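Local atomic coordinates of uncharacterized protein (Staphylococcus aureus subsp. aureus Mu50, PDB entry 4QXZ), a protein that is of unknown function but folds into a beta-barrel core resembling type VI secretion system proteins, joined to a two-helix pair. Residues W58-V63 with I114-H119. Numbering follows the deposited sequence.
Sequences WLLEIV and IVFECH
Leu60 and Phe116 form the middle of three hydrogen-bonded pairs that zip 58-63 and 114-119 together as antiparallel neighbours, the short strand axes 4.7 Å apart. Six backbone bonds link Trp58 with Cys118, Leu60 with Phe116 and Ile62 with Ile114, two per pair. The shortest include Phe116 N to Leu60 O at 2.8 Å; the reciprocal Leu60 N to Phe116 O is longer, 3.2 Å, but nearly straight, with 170° at the hydrogen. Between these rungs, Leu60 O also receives a CA-H...O contact from Val115 CA at 3.2 Å, and Glu61 CA makes a similar one to Ile114 O.

Most of the apolar side-chain contacts lie on the face bearing Trp58, Leu60, Ile62, Ile114, Phe116 and Cys118. Leu60 lies alongside Phe116, with CD2 3.7 Å from ring atom CD1, while its CB meets Cys118 SG at 4.0 Å. The side chain of Ile62 comes in at the rim of the same ring: with chi1 at 57°, CG1 stands between backbone N and carbonyl carbon, and CD1 ends 3.6 Å from Phe116 CE1. On the other face the partly exposed Val115 divides its methyls between its diagonal neighbour and its direct partner: CG1 touches Leu59 CD1 at 3.7 Å, and CG2 packs against the aliphatic CG of Glu61, the residue paired with it.

The pairing joins strands 57-65 and 111-121 within the curled antiparallel sheet of the beta-barrel core. Strand 45-51 continues the sheet beyond 58-63 through backbone bonds of Leu59 and Glu61, and strand 96-107 does so beyond 114-119. Leu60, Ile62 and Phe116 all meet Phe29 of strand 23-32, and Trp58 sets its ring edge-to-face with Phe98, so this face is packed against strand 23-32 and the adjacent strand 96-107.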
loop_
_atom_site.group_PDB
_atom_site.type_symbol
_atom_site.label_atom_id
_atom_site.label_comp_id
_atom_site.label_asym_id
_atom_site.label_seq_id
_atom_site.Cartn_x
_atom_site.Cartn_y
_atom_site.Cartn_z
ATOM N N TRP A 58 -1.052 -11.198 8.620
ATOM C CA TRP A 58 -0.699 -9.950 7.960
ATOM C C TRP A 58 0.623 -9.446 8.510
ATOM O O TRP A 58 0.995 -9.773 9.638
ATOM C CB TRP A 58 -1.758 -8.879 8.201
ATOM C CG TRP A 58 -3.129 -9.222 7.797
ATOM C CD1 TRP A 58 -3.901 -10.216 8.287
ATOM C CD2 TRP A 58 -3.931 -8.523 6.834
ATOM N NE1 TRP A 58 -5.135 -10.206 7.674
ATOM C CE2 TRP A 58 -5.179 -9.177 6.776
ATOM C CE3 TRP A 58 -3.708 -7.414 6.000
ATOM C CZ2 TRP A 58 -6.212 -8.756 5.928
ATOM C CZ3 TRP A 58 -4.736 -6.985 5.159
ATOM C CH2 TRP A 58 -5.976 -7.658 5.132
ATOM N N LEU A 59 1.321 -8.641 7.714
ATOM C CA LEU A 59 2.616 -8.098 8.109
ATOM C C LEU A 59 2.526 -6.596 8.044
ATOM O O LEU A 59 2.169 -6.056 7.002
ATOM C CB LEU A 59 3.707 -8.596 7.166
ATOM C CG LEU A 59 5.118 -8.747 7.743
ATOM C CD1 LEU A 59 5.141 -9.647 8.977
ATOM C CD2 LEU A 59 6.041 -9.303 6.666
ATOM N N LEU A 60 2.809 -5.934 9.164
ATOM C CA LEU A 60 2.753 -4.473 9.236
ATOM C C LEU A 60 4.168 -3.981 9.407
ATOM O O LEU A 60 4.879 -4.450 10.299
ATOM C CB LEU A 60 1.889 -4.001 10.413
ATOM C CG LEU A 60 1.932 -2.497 10.800
ATOM C CD1 LEU A 60 1.286 -1.652 9.721
ATOM C CD2 LEU A 60 1.280 -2.208 12.153
ATOM N N GLU A 61 4.581 -3.067 8.532
ATOM C CA GLU A 61 5.876 -2.391 8.664
ATOM C C GLU A 61 5.634 -0.899 8.778
ATOM O O GLU A 61 4.964 -0.313 7.920
ATOM C CB GLU A 61 6.788 -2.684 7.475
ATOM C CG GLU A 61 8.245 -2.268 7.718
ATOM C CD GLU A 61 9.224 -2.709 6.620
ATOM O OE1 GLU A 61 9.099 -3.840 6.114
ATOM O OE2 GLU A 61 10.142 -1.922 6.273
ATOM N N ILE A 62 6.156 -0.295 9.844
ATOM C CA ILE A 62 6.020 1.142 10.049
ATOM C C ILE A 62 7.360 1.762 10.363
ATOM O O ILE A 62 8.268 1.089 10.852
ATOM C CB ILE A 62 5.059 1.487 11.213
ATOM C CG1 ILE A 62 5.512 0.825 12.521
ATOM C CG2 ILE A 62 3.647 1.062 10.881
ATOM C CD1 ILE A 62 4.675 1.197 13.716
ATOM N N VAL A 63 7.462 3.058 10.102
ATOM C CA VAL A 63 8.623 3.835 10.512
ATOM C C VAL A 63 8.167 4.929 11.462
ATOM O O VAL A 63 7.269 5.695 11.138
ATOM C CB VAL A 63 9.338 4.459 9.304
ATOM C CG1 VAL A 63 10.556 5.273 9.755
ATOM C CG2 VAL A 63 9.749 3.359 8.321
ATOM N N ILE A 114 9.762 -0.939 12.389
ATOM C CA ILE A 114 9.240 -2.059 13.149
ATOM C C ILE A 114 8.298 -2.880 12.304
ATOM O O ILE A 114 7.337 -2.342 11.748
ATOM C CB ILE A 114 8.465 -1.592 14.395
ATOM C CG1 ILE A 114 9.266 -0.542 15.162
ATOM C CG2 ILE A 114 8.153 -2.778 15.292
ATOM C CD1 ILE A 114 8.453 0.185 16.196
ATOM N N VAL A 115 8.576 -4.181 12.238
ATOM C CA VAL A 115 7.713 -5.162 11.590
ATOM C C VAL A 115 6.903 -5.881 12.669
ATOM O O VAL A 115 7.468 -6.330 13.668
ATOM C CB VAL A 115 8.572 -6.175 10.799
ATOM C CG1 VAL A 115 7.725 -7.327 10.255
ATOM C CG2 VAL A 115 9.306 -5.470 9.658
ATOM N N PHE A 116 5.587 -5.983 12.482
ATOM C CA PHE A 116 4.718 -6.744 13.404
ATOM C C PHE A 116 4.117 -7.931 12.710
ATOM O O PHE A 116 3.786 -7.839 11.541
ATOM C CB PHE A 116 3.529 -5.913 13.892
ATOM C CG PHE A 116 3.908 -4.614 14.529
ATOM C CD1 PHE A 116 4.299 -3.544 13.756
ATOM C CD2 PHE A 116 3.856 -4.466 15.896
ATOM C CE1 PHE A 116 4.646 -2.353 14.342
ATOM C CE2 PHE A 116 4.202 -3.286 16.496
ATOM C CZ PHE A 116 4.599 -2.222 15.718
ATOM N N GLU A 117 3.921 -9.018 13.454
ATOM C CA GLU A 117 3.138 -10.165 12.981
ATOM C C GLU A 117 1.686 -10.004 13.442
ATOM O O GLU A 117 1.413 -10.014 14.631
ATOM C CB GLU A 117 3.720 -11.468 13.535
ATOM C CG GLU A 117 3.100 -12.734 12.943
ATOM C CD GLU A 117 3.382 -13.987 13.779
ATOM O OE1 GLU A 117 4.580 -14.251 14.064
ATOM O OE2 GLU A 117 2.410 -14.710 14.147
ATOM N N CYS A 118 0.760 -9.885 12.501
ATOM C CA CYS A 118 -0.593 -9.499 12.808
ATOM C C CYS A 118 -1.585 -10.567 12.405
ATOM O O CYS A 118 -1.376 -11.267 11.419
ATOM C CB CYS A 118 -0.926 -8.194 12.076
ATOM S SG CYS A 118 0.116 -6.809 12.583
ATOM N N HIS A 119 -2.650 -10.686 13.189
ATOM C CA HIS A 119 -3.789 -11.541 12.882
ATOM C C HIS A 119 -5.050 -10.697 13.037
ATOM O O HIS A 119 -5.291 -10.124 14.094
ATOM C CB HIS A 119 -3.822 -12.745 13.839
ATOM C CG HIS A 119 -2.479 -13.392 14.037
ATOM N ND1 HIS A 119 -1.768 -13.958 12.996
ATOM C CD2 HIS A 119 -1.711 -13.545 15.144
ATOM C CE1 HIS A 119 -0.623 -14.433 13.455
ATOM N NE2 HIS A 119 -0.565 -14.199 14.755
#